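Local coordinates for shikimate dehydrogenase-like protein HI_0607 (Haemophilus influenzae, PDB 1NPY), which catalyses, in vitro and only weakly, the NADP(+)-dependent oxidation of shikimate to 3-dehydroshikimate, so that shikimate may not be its biological substrate, at residues 76-81 with 96-101; 102-107 with 135-140; 4-9 with 34-39. One frame throughout, in Å; residues are numbered along the deposited sequence.

Contact 1: residues 76-81 with 96-101; sequences EIHPSA and FLRAYN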
loop_
_atom_site.group_PDB
_atom_site.type_symbol
_atom_site.label_atom_id
_atom_site.label_comp_id
_atom_site.label_asym_id
_atom_site.label_seq_id
_atom_site.Cartn_x
_atom_site.Cartn_y
_atom_site.Cartn_z
ATOM N N GLU A 76 3.235 17.371 -11.113
ATOM C CA GLU A 76 4.200 16.406 -11.620
ATOM C C GLU A 76 3.953 15.035 -11.021
ATOM O O GLU A 76 4.006 14.875 -9.803
ATOM C CB GLU A 76 5.584 16.883 -11.213
ATOM C CG GLU A 76 6.744 16.102 -11.800
ATOM C CD GLU A 76 8.061 16.707 -11.363
ATOM O OE1 GLU A 76 8.493 16.444 -10.227
ATOM O OE2 GLU A 76 8.641 17.501 -12.135
ATOM N N ILE A 77 3.639 14.076 -11.880
ATOM C CA ILE A 77 3.325 12.716 -11.441
ATOM C C ILE A 77 4.612 11.913 -11.573
ATOM O O ILE A 77 5.141 11.717 -12.670
ATOM C CB ILE A 77 2.216 12.087 -12.308
ATOM C CG1 ILE A 77 1.009 13.012 -12.462
ATOM C CG2 ILE A 77 1.787 10.741 -11.741
ATOM C CD1 ILE A 77 0.201 13.220 -11.234
ATOM N N HIS A 78 5.146 11.501 -10.429
ATOM C CA HIS A 78 6.348 10.683 -10.392
ATOM C C HIS A 78 6.122 9.232 -10.786
ATOM O O HIS A 78 4.986 8.769 -10.809
ATOM C CB HIS A 78 7.000 10.860 -9.023
ATOM C CG HIS A 78 7.866 12.075 -8.977
ATOM N ND1 HIS A 78 9.238 12.003 -8.893
ATOM C CD2 HIS A 78 7.561 13.389 -9.094
ATOM C CE1 HIS A 78 9.743 13.221 -8.940
ATOM N NE2 HIS A 78 8.749 14.078 -9.074
ATOM N N PRO A 79 7.184 8.511 -11.125
ATOM C CA PRO A 79 7.053 7.167 -11.706
ATOM C C PRO A 79 6.277 6.166 -10.867
ATOM O O PRO A 79 5.581 5.344 -11.474
ATOM C CB PRO A 79 8.506 6.712 -11.882
ATOM C CG PRO A 79 9.270 7.992 -12.025
ATOM C CD PRO A 79 8.585 8.978 -11.111
ATOM N N SER A 80 6.374 6.262 -9.544
ATOM C CA SER A 80 5.564 5.366 -8.713
ATOM C C SER A 80 4.064 5.509 -8.963
ATOM O O SER A 80 3.327 4.518 -8.976
ATOM C CB SER A 80 5.851 5.582 -7.227
ATOM O OG SER A 80 5.709 6.908 -6.773
ATOM N N ALA A 81 3.600 6.745 -9.113
ATOM C CA ALA A 81 2.189 7.002 -9.382
ATOM C C ALA A 81 1.877 6.743 -10.854
ATOM O O ALA A 81 0.806 6.242 -11.169
ATOM C CB ALA A 81 1.799 8.429 -8.973
ATOM N N PHE A 96 4.637 23.639 -5.944
ATOM C CA PHE A 96 4.727 22.690 -7.043
ATOM C C PHE A 96 4.403 21.333 -6.435
ATOM O O PHE A 96 5.136 20.867 -5.577
ATOM C CB PHE A 96 6.136 22.695 -7.652
ATOM C CG PHE A 96 6.271 21.954 -8.937
ATOM C CD1 PHE A 96 5.881 22.484 -10.150
ATOM C CD2 PHE A 96 6.831 20.692 -8.929
ATOM C CE1 PHE A 96 6.042 21.756 -11.323
ATOM C CE2 PHE A 96 7.009 19.988 -10.081
ATOM C CZ PHE A 96 6.625 20.519 -11.292
ATOM N N LEU A 97 3.234 20.789 -6.777
ATOM C CA LEU A 97 2.754 19.551 -6.181
ATOM C C LEU A 97 3.220 18.324 -6.952
ATOM O O LEU A 97 2.751 18.042 -8.057
ATOM C CB LEU A 97 1.228 19.532 -6.108
ATOM C CG LEU A 97 0.541 20.707 -5.401
ATOM C CD1 LEU A 97 -0.962 20.568 -5.221
ATOM C CD2 LEU A 97 1.172 20.939 -4.041
ATOM N N ARG A 98 4.047 17.531 -6.282
ATOM C CA ARG A 98 4.618 16.314 -6.835
ATOM C C ARG A 98 3.873 15.121 -6.224
ATOM O O ARG A 98 3.517 15.129 -5.038
ATOM C CB ARG A 98 6.112 16.201 -6.540
ATOM C CG ARG A 98 6.986 17.345 -7.038
ATOM C CD ARG A 98 8.479 17.043 -6.928
ATOM N NE ARG A 98 9.299 17.907 -7.787
ATOM C CZ ARG A 98 9.895 19.034 -7.420
ATOM N NH1 ARG A 98 9.777 19.488 -6.188
ATOM N NH2 ARG A 98 10.639 19.726 -8.280
ATOM N N ALA A 99 3.550 14.168 -7.086
ATOM C CA ALA A 99 2.667 13.049 -6.761
ATOM C C ALA A 99 3.451 11.747 -6.802
ATOM O O ALA A 99 4.145 11.504 -7.784
ATOM C CB ALA A 99 1.540 12.971 -7.779
ATOM N N TYR A 100 3.211 10.882 -5.814
ATOM C CA TYR A 100 3.846 9.573 -5.674
ATOM C C TYR A 100 2.813 8.516 -5.284
ATOM O O TYR A 100 1.676 8.814 -4.931
ATOM C CB TYR A 100 4.892 9.601 -4.548
ATOM C CG TYR A 100 5.961 10.653 -4.728
ATOM C CD1 TYR A 100 7.189 10.352 -5.313
ATOM C CD2 TYR A 100 5.729 11.965 -4.337
ATOM C CE1 TYR A 100 8.141 11.357 -5.489
ATOM C CE2 TYR A 100 6.689 12.963 -4.483
ATOM C CZ TYR A 100 7.895 12.646 -5.052
ATOM O OH TYR A 100 8.834 13.646 -5.232
ATOM N N ASN A 101 3.213 7.260 -5.421
ATOM C CA ASN A 101 2.414 6.180 -4.868
ATOM C C ASN A 101 3.288 5.309 -3.977
ATOM O O ASN A 101 3.999 4.440 -4.461
ATOM C CB ASN A 101 1.657 5.387 -5.919
ATOM C CG ASN A 101 0.620 4.498 -5.273
ATOM O OD1 ASN A 101 0.983 3.695 -4.432
ATOM N ND2 ASN A 101 -0.657 4.716 -5.575
#
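Glu76 meets Phe96 and Arg98 along one face of a short parallel pairing, in which Glu76 lies beside Arg98 and Ile77 beside Ala99. Chi1 of -173° sets Glu76 CG anti to the backbone N, and the chain, extended beyond it (chi2 178°), lies beside that of Arg98, pointing the same way; Glu76 CB rests 3.6 Å from Phe96 CE2. Two donors grip Glu76 OE1 from opposite faces of the carboxylate plane: Arg98 NE, on the syn side at 3.0 Å in a salt bridge, and His78 NE2, on the anti side at 2.6 Å. Such a double grip would be expected to favour the ionised carboxylate. The backbone bond from Ala99 N to Glu76 O measures 2.8 Å. On the other face, Ile77 CD1 touches Ala99 CB at 3.7 Å. His78 then donates its backbone N to Ala99 O; its side chain runs beside that of Tyr100, the rings meeting obliquely with planes 31° apart and Tyr100 CE1 and OH over one imidazole face. Beyond the strand, Ser80 OG accepts an almost straight bond from Asn101 N (2.9 Å), and Ala81 CB packs against Tyr100 C. Within this chain strand 76-77 is an outermost strand of the mixed sheet; strand 96-100 separates it from antiparallel strand 89-93, whose Asp93 makes a salt bridge with Arg98 NH1, and Leu97 reaches helix 45-55.

Contact 2: residues 102-107 with 135-140; sequences TDYIAI and VAAFKN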
loop_
_atom_site.group_PDB
_atom_site.type_symbol
_atom_site.label_atom_id
_atom_site.label_comp_id
_atom_site.label_asym_id
_atom_site.label_seq_id
_atom_site.Cartn_x
_atom_site.Cartn_y
_atom_site.Cartn_z
ATOM N N THR A 102 3.175 5.521 -2.670
ATOM C CA THR A 102 3.985 4.782 -1.712
ATOM C C THR A 102 3.493 3.369 -1.427
ATOM O O THR A 102 4.244 2.577 -0.868
ATOM C CB THR A 102 4.205 5.515 -0.391
ATOM O OG1 THR A 102 2.954 5.786 0.246
ATOM C CG2 THR A 102 4.923 6.825 -0.568
ATOM N N ASP A 103 2.278 3.014 -1.829
ATOM C CA ASP A 103 1.925 1.604 -1.822
ATOM C C ASP A 103 2.791 0.817 -2.813
ATOM O O ASP A 103 3.340 -0.228 -2.462
ATOM C CB ASP A 103 0.462 1.424 -2.174
ATOM C CG ASP A 103 -0.458 1.796 -1.036
ATOM O OD1 ASP A 103 -0.125 1.625 0.165
ATOM O OD2 ASP A 103 -1.603 2.196 -1.319
ATOM N N TYR A 104 2.915 1.327 -4.037
ATOM C CA TYR A 104 3.809 0.756 -5.028
ATOM C C TYR A 104 5.251 0.710 -4.506
ATOM O O TYR A 104 5.916 -0.327 -4.575
ATOM C CB TYR A 104 3.682 1.547 -6.340
ATOM C CG TYR A 104 4.734 1.190 -7.361
ATOM C CD1 TYR A 104 4.550 0.116 -8.231
ATOM C CD2 TYR A 104 5.951 1.878 -7.409
ATOM C CE1 TYR A 104 5.553 -0.260 -9.113
ATOM C CE2 TYR A 104 6.934 1.518 -8.309
ATOM C CZ TYR A 104 6.726 0.460 -9.165
ATOM O OH TYR A 104 7.740 0.110 -10.038
ATOM N N ILE A 105 5.745 1.828 -3.980
ATOM C CA ILE A 105 7.109 1.877 -3.454
ATOM C C ILE A 105 7.287 0.826 -2.361
ATOM O O ILE A 105 8.303 0.130 -2.339
ATOM C CB ILE A 105 7.490 3.293 -2.993
ATOM C CG1 ILE A 105 7.437 4.279 -4.161
ATOM C CG2 ILE A 105 8.895 3.362 -2.403
ATOM C CD1 ILE A 105 7.516 5.718 -3.739
ATOM N N ALA A 106 6.340 0.738 -1.433
ATOM C CA ALA A 106 6.433 -0.224 -0.332
ATOM C C ALA A 106 6.514 -1.659 -0.830
ATOM O O ALA A 106 7.284 -2.456 -0.283
ATOM C CB ALA A 106 5.258 -0.068 0.648
ATOM N N ILE A 107 5.765 -1.986 -1.878
ATOM C CA ILE A 107 5.711 -3.369 -2.332
ATOM C C ILE A 107 7.047 -3.719 -2.997
ATOM O O ILE A 107 7.635 -4.765 -2.719
ATOM C CB ILE A 107 4.506 -3.695 -3.226
ATOM C CG1 ILE A 107 3.205 -3.591 -2.419
ATOM C CG2 ILE A 107 4.676 -5.142 -3.693
ATOM C CD1 ILE A 107 2.049 -3.098 -3.215
ATOM N N VAL A 135 0.950 -6.071 -8.805
ATOM C CA VAL A 135 1.306 -6.592 -10.114
ATOM C C VAL A 135 2.407 -5.741 -10.739
ATOM O O VAL A 135 3.374 -6.267 -11.306
ATOM C CB VAL A 135 0.080 -6.726 -11.021
ATOM C CG1 VAL A 135 0.477 -7.130 -12.442
ATOM C CG2 VAL A 135 -0.863 -7.752 -10.431
ATOM N N ALA A 136 2.266 -4.422 -10.632
ATOM C CA ALA A 136 3.257 -3.520 -11.217
ATOM C C ALA A 136 4.601 -3.586 -10.521
ATOM O O ALA A 136 5.662 -3.464 -11.149
ATOM C CB ALA A 136 2.723 -2.083 -11.200
ATOM N N ALA A 137 4.554 -3.740 -9.202
ATOM C CA ALA A 137 5.776 -3.861 -8.422
ATOM C C ALA A 137 6.546 -5.120 -8.790
ATOM O O ALA A 137 7.777 -5.097 -8.921
ATOM C CB ALA A 137 5.498 -3.785 -6.929
ATOM N N PHE A 138 5.822 -6.223 -8.965
ATOM C CA PHE A 138 6.496 -7.442 -9.415
ATOM C C PHE A 138 7.067 -7.281 -10.815
ATOM O O PHE A 138 8.197 -7.689 -11.072
ATOM C CB PHE A 138 5.579 -8.657 -9.291
ATOM C CG PHE A 138 5.569 -9.253 -7.909
ATOM C CD1 PHE A 138 6.591 -10.086 -7.490
ATOM C CD2 PHE A 138 4.540 -8.968 -7.021
ATOM C CE1 PHE A 138 6.608 -10.626 -6.240
ATOM C CE2 PHE A 138 4.531 -9.535 -5.769
ATOM C CZ PHE A 138 5.568 -10.357 -5.367
ATOM N N LYS A 139 6.328 -6.637 -11.704
ATOM C CA LYS A 139 6.736 -6.527 -13.098
ATOM C C LYS A 139 7.991 -5.679 -13.136
ATOM O O LYS A 139 8.968 -6.035 -13.807
ATOM C CB LYS A 139 5.642 -5.849 -13.923
ATOM C CG LYS A 139 5.957 -5.672 -15.414
ATOM C CD LYS A 139 5.900 -7.026 -16.097
ATOM C CE LYS A 139 6.202 -6.912 -17.597
ATOM N NZ LYS A 139 6.997 -5.677 -17.846
ATOM N N ASN A 140 7.980 -4.560 -12.417
ATOM C CA ASN A 140 9.128 -3.667 -12.508
ATOM C C ASN A 140 10.316 -4.142 -11.686
ATOM O O ASN A 140 11.399 -3.572 -11.768
ATOM C CB ASN A 140 8.713 -2.246 -12.144
ATOM C CG ASN A 140 7.746 -1.678 -13.147
ATOM O OD1 ASN A 140 7.655 -2.158 -14.282
ATOM N ND2 ASN A 140 6.964 -0.696 -12.723
#
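Tyr104 and Ile107 approach Ala136, Ala137 and Asn140 through two first torsions: chi1 of 170° sets Tyr104 CG anti to its backbone N, and from there the far end of the ring, CE1 and OH, reaches helix 131-140; Ile107 CG2 is likewise anti to its own N. The contact is the packing of helix 102-113, which links the two domains of a shikimate dehydrogenase-like fold, on helix 131-140, the helix after the glycine-rich turn of the Rossmann-type domain, where Gly126 to Met130 probably bind NADP(+). Helix 102-113 directly follows strand 96-100, the last strand, in chain order, of the substrate-binding sheet. The axes of the two short segments come within 8.9 Å and cross at -48°. Ala136 and Ala137 face helix 102-113, and the CA atoms of Tyr104 and Ala137 come within 6.1 Å. Tyr104 presents CE1 to the backbone of the partner helix, 3.6 Å from Ala137 N, while Ala136 C and O lie near the plane of the ring at its edge. One turn along, Ile107 CG2 touches Ala137 CB at 3.6 Å, a purely apolar contact; the Ile107 side chain also lies about 4 Å from that of Met130. The same helix carries Asp103, the inferred substrate-binding residue, and Thr102 ties it to helix 235-251 through Gln242 O. At the exposed margin the side chains of Asn140 and Tyr104 cross at about a right angle, ring and amide planes 69° apart, and Asn140 ND2 donates to Tyr104 OH at 2.9 Å, with the oxygen almost in the amide plane.

Contact 3: residues 4-9 with 34-39; sequences KDTQLC and NFIYKA
The Phe35 ring takes Gln7 over one face and Cys9 at its edge. Gln7 CB stands over the centre of the Phe35 ring, 3.9 Å from the centroid and 7° off the normal, a CH-pi contact; Cys9 SG lies in the ring plane, 3.7 Å from Phe35 CE2, a sulfur-aromatic contact. On the same face of the sheet Cys9 CB meets Tyr37 CD1, and on the other Leu8 CD1 packs obliquely against Ile36 CG1 at 3.9 Å. These pairs follow a parallel register, Gln7 with Phe35 through Cys9 with Tyr37, in which strands 7-12 and 35-40 form the ends of a beta-alpha-beta unit. The intervening helix 19-31 lies against the face bearing Phe35 and Tyr37: Tyr28 meets the Phe35 ring and His24 stacks on that of Tyr37. Backbone bonds join the strands, among them Ile36 N to Gln7 O and Cys9 N to Ile36 O, both 2.9 Å. Toward the start of the pairing Gln7 N binds Asn34 O. There chi1 of -169° sets Asn34 CG anti to N, on the side of Thr6. The two side chains cross at about a right angle, and Asn34 OD1 accepts from Thr6 OG1 at 2.7 Å, the hydroxyl tilted 32° from the carbonyl plane; Asn34 ND2 donates to Asn3 OD1.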
loop_
_atom_site.group_PDB
_atom_site.type_symbol
_atom_site.label_atom_id
_atom_site.label_comp_id
_atom_site.label_asym_id
_atom_site.label_seq_id
_atom_site.Cartn_x
_atom_site.Cartn_y
_atom_site.Cartn_z
ATOM N N LYS A 4 3.572 29.491 14.405
ATOM C CA LYS A 4 3.290 29.883 13.031
ATOM C C LYS A 4 4.136 29.163 11.982
ATOM O O LYS A 4 3.755 29.102 10.809
ATOM C CB LYS A 4 3.470 31.395 12.890
ATOM C CG LYS A 4 4.908 31.862 12.903
ATOM C CD LYS A 4 5.004 33.382 13.098
ATOM C CE LYS A 4 6.461 33.832 13.113
ATOM N NZ LYS A 4 7.245 33.469 11.898
ATOM N N ASP A 5 5.290 28.637 12.379
ATOM C CA ASP A 5 6.201 28.005 11.431
ATOM C C ASP A 5 6.007 26.496 11.361
ATOM O O ASP A 5 6.658 25.835 10.554
ATOM C CB ASP A 5 7.666 28.298 11.771
ATOM C CG ASP A 5 8.029 29.760 11.596
ATOM O OD1 ASP A 5 7.664 30.370 10.558
ATOM O OD2 ASP A 5 8.717 30.307 12.484
ATOM N N THR A 6 5.110 25.971 12.191
ATOM C CA THR A 6 4.831 24.537 12.182
ATOM C C THR A 6 4.258 24.179 10.816
ATOM O O THR A 6 3.361 24.860 10.303
ATOM C CB THR A 6 3.769 24.213 13.242
ATOM O OG1 THR A 6 4.254 24.562 14.540
ATOM C CG2 THR A 6 3.451 22.724 13.323
ATOM N N GLN A 7 4.779 23.110 10.228
ATOM C CA GLN A 7 4.265 22.654 8.945
ATOM C C GLN A 7 3.109 21.678 9.158
ATOM O O GLN A 7 3.204 20.809 10.012
ATOM C CB GLN A 7 5.382 22.041 8.115
ATOM C CG GLN A 7 6.407 23.139 7.781
ATOM C CD GLN A 7 7.856 22.826 8.140
ATOM O OE1 GLN A 7 8.612 22.381 7.271
ATOM N NE2 GLN A 7 8.265 23.114 9.389
ATOM N N LEU A 8 2.046 21.811 8.371
ATOM C CA LEU A 8 0.935 20.855 8.419
ATOM C C LEU A 8 1.075 19.813 7.316
ATOM O O LEU A 8 1.270 20.139 6.137
ATOM C CB LEU A 8 -0.400 21.572 8.274
ATOM C CG LEU A 8 -1.649 20.697 8.202
ATOM C CD1 LEU A 8 -1.876 19.874 9.447
ATOM C CD2 LEU A 8 -2.851 21.586 7.908
ATOM N N CYS A 9 1.009 18.546 7.709
ATOM C CA CYS A 9 0.851 17.459 6.770
ATOM C C CYS A 9 -0.507 16.833 7.088
ATOM O O CYS A 9 -1.049 17.033 8.193
ATOM C CB CYS A 9 1.951 16.408 6.858
ATOM S SG CYS A 9 3.521 17.059 6.253
ATOM N N ASN A 34 9.082 20.238 13.764
ATOM C CA ASN A 34 8.014 21.218 13.927
ATOM C C ASN A 34 6.946 21.071 12.851
ATOM O O ASN A 34 6.850 21.873 11.908
ATOM C CB ASN A 34 8.588 22.639 13.868
ATOM C CG ASN A 34 7.573 23.682 14.306
ATOM O OD1 ASN A 34 6.596 23.358 14.986
ATOM N ND2 ASN A 34 7.824 24.941 13.954
ATOM N N PHE A 35 6.198 19.987 13.018
ATOM C CA PHE A 35 5.202 19.476 12.078
ATOM C C PHE A 35 4.031 18.992 12.933
ATOM O O PHE A 35 4.227 18.537 14.069
ATOM C CB PHE A 35 5.710 18.256 11.318
ATOM C CG PHE A 35 6.504 18.532 10.061
ATOM C CD1 PHE A 35 7.770 19.101 10.110
ATOM C CD2 PHE A 35 6.017 18.128 8.825
ATOM C CE1 PHE A 35 8.499 19.315 8.960
ATOM C CE2 PHE A 35 6.730 18.324 7.681
ATOM C CZ PHE A 35 7.974 18.937 7.742
ATOM N N ILE A 36 2.828 19.074 12.368
ATOM C CA ILE A 36 1.622 18.402 12.851
ATOM C C ILE A 36 0.905 17.716 11.700
ATOM O O ILE A 36 1.060 18.086 10.527
ATOM C CB ILE A 36 0.645 19.365 13.535
ATOM C CG1 ILE A 36 0.270 20.523 12.610
ATOM C CG2 ILE A 36 1.212 19.827 14.848
ATOM C CD1 ILE A 36 -0.953 21.342 13.051
ATOM N N TYR A 37 0.157 16.662 12.017
ATOM C CA TYR A 37 -0.574 15.907 11.020
ATOM C C TYR A 37 -2.058 15.847 11.409
ATOM O O TYR A 37 -2.376 15.672 12.588
ATOM C CB TYR A 37 -0.081 14.462 10.971
ATOM C CG TYR A 37 -0.494 13.662 9.749
ATOM C CD1 TYR A 37 0.386 13.503 8.675
ATOM C CD2 TYR A 37 -1.742 13.046 9.646
ATOM C CE1 TYR A 37 0.060 12.760 7.563
ATOM C CE2 TYR A 37 -2.069 12.273 8.541
ATOM C CZ TYR A 37 -1.154 12.109 7.509
ATOM O OH TYR A 37 -1.408 11.346 6.397
ATOM N N LYS A 38 -2.940 16.016 10.433
ATOM C CA LYS A 38 -4.361 15.745 10.664
ATOM C C LYS A 38 -5.050 15.182 9.432
ATOM O O LYS A 38 -4.770 15.592 8.306
ATOM C CB LYS A 38 -5.084 17.020 11.098
ATOM C CG LYS A 38 -6.411 16.731 11.778
ATOM C CD LYS A 38 -7.176 18.005 12.086
ATOM C CE LYS A 38 -8.276 18.244 11.064
ATOM N NZ LYS A 38 -9.388 17.238 11.147
ATOM N N ALA A 39 -5.956 14.226 9.640
ATOM C CA ALA A 39 -6.838 13.752 8.589
ATOM C C ALA A 39 -8.001 14.713 8.352
ATOM O O ALA A 39 -8.624 15.247 9.279
ATOM C CB ALA A 39 -7.370 12.371 8.958
#

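Contacts 1 and 3 belong to the same mixed sheet, at the two strands outermost within this chain, 76-77 and 35-40; their centres are 21 Å apart and their nearest atoms about 10 Å. Contact 1 passes directly into contact 2, because strand 96-100 runs into helix 102-113: Asn101 OD1 caps Tyr104 N, and Ser80 CB packs 3.7 Å from both Ile105 CG1 and Tyr104 CD2. That junction borders the inferred active site, the Asn101 side chain lying about 3 Å from that of Asp103 and about 5 Å from that of Lys67. Contact 2 borders the probable NADP(+) site, Ile107 being about 4 Å from Met130 between side chains; contact 3 is more remote, Tyr37 about 11 Å from Lys67 likewise.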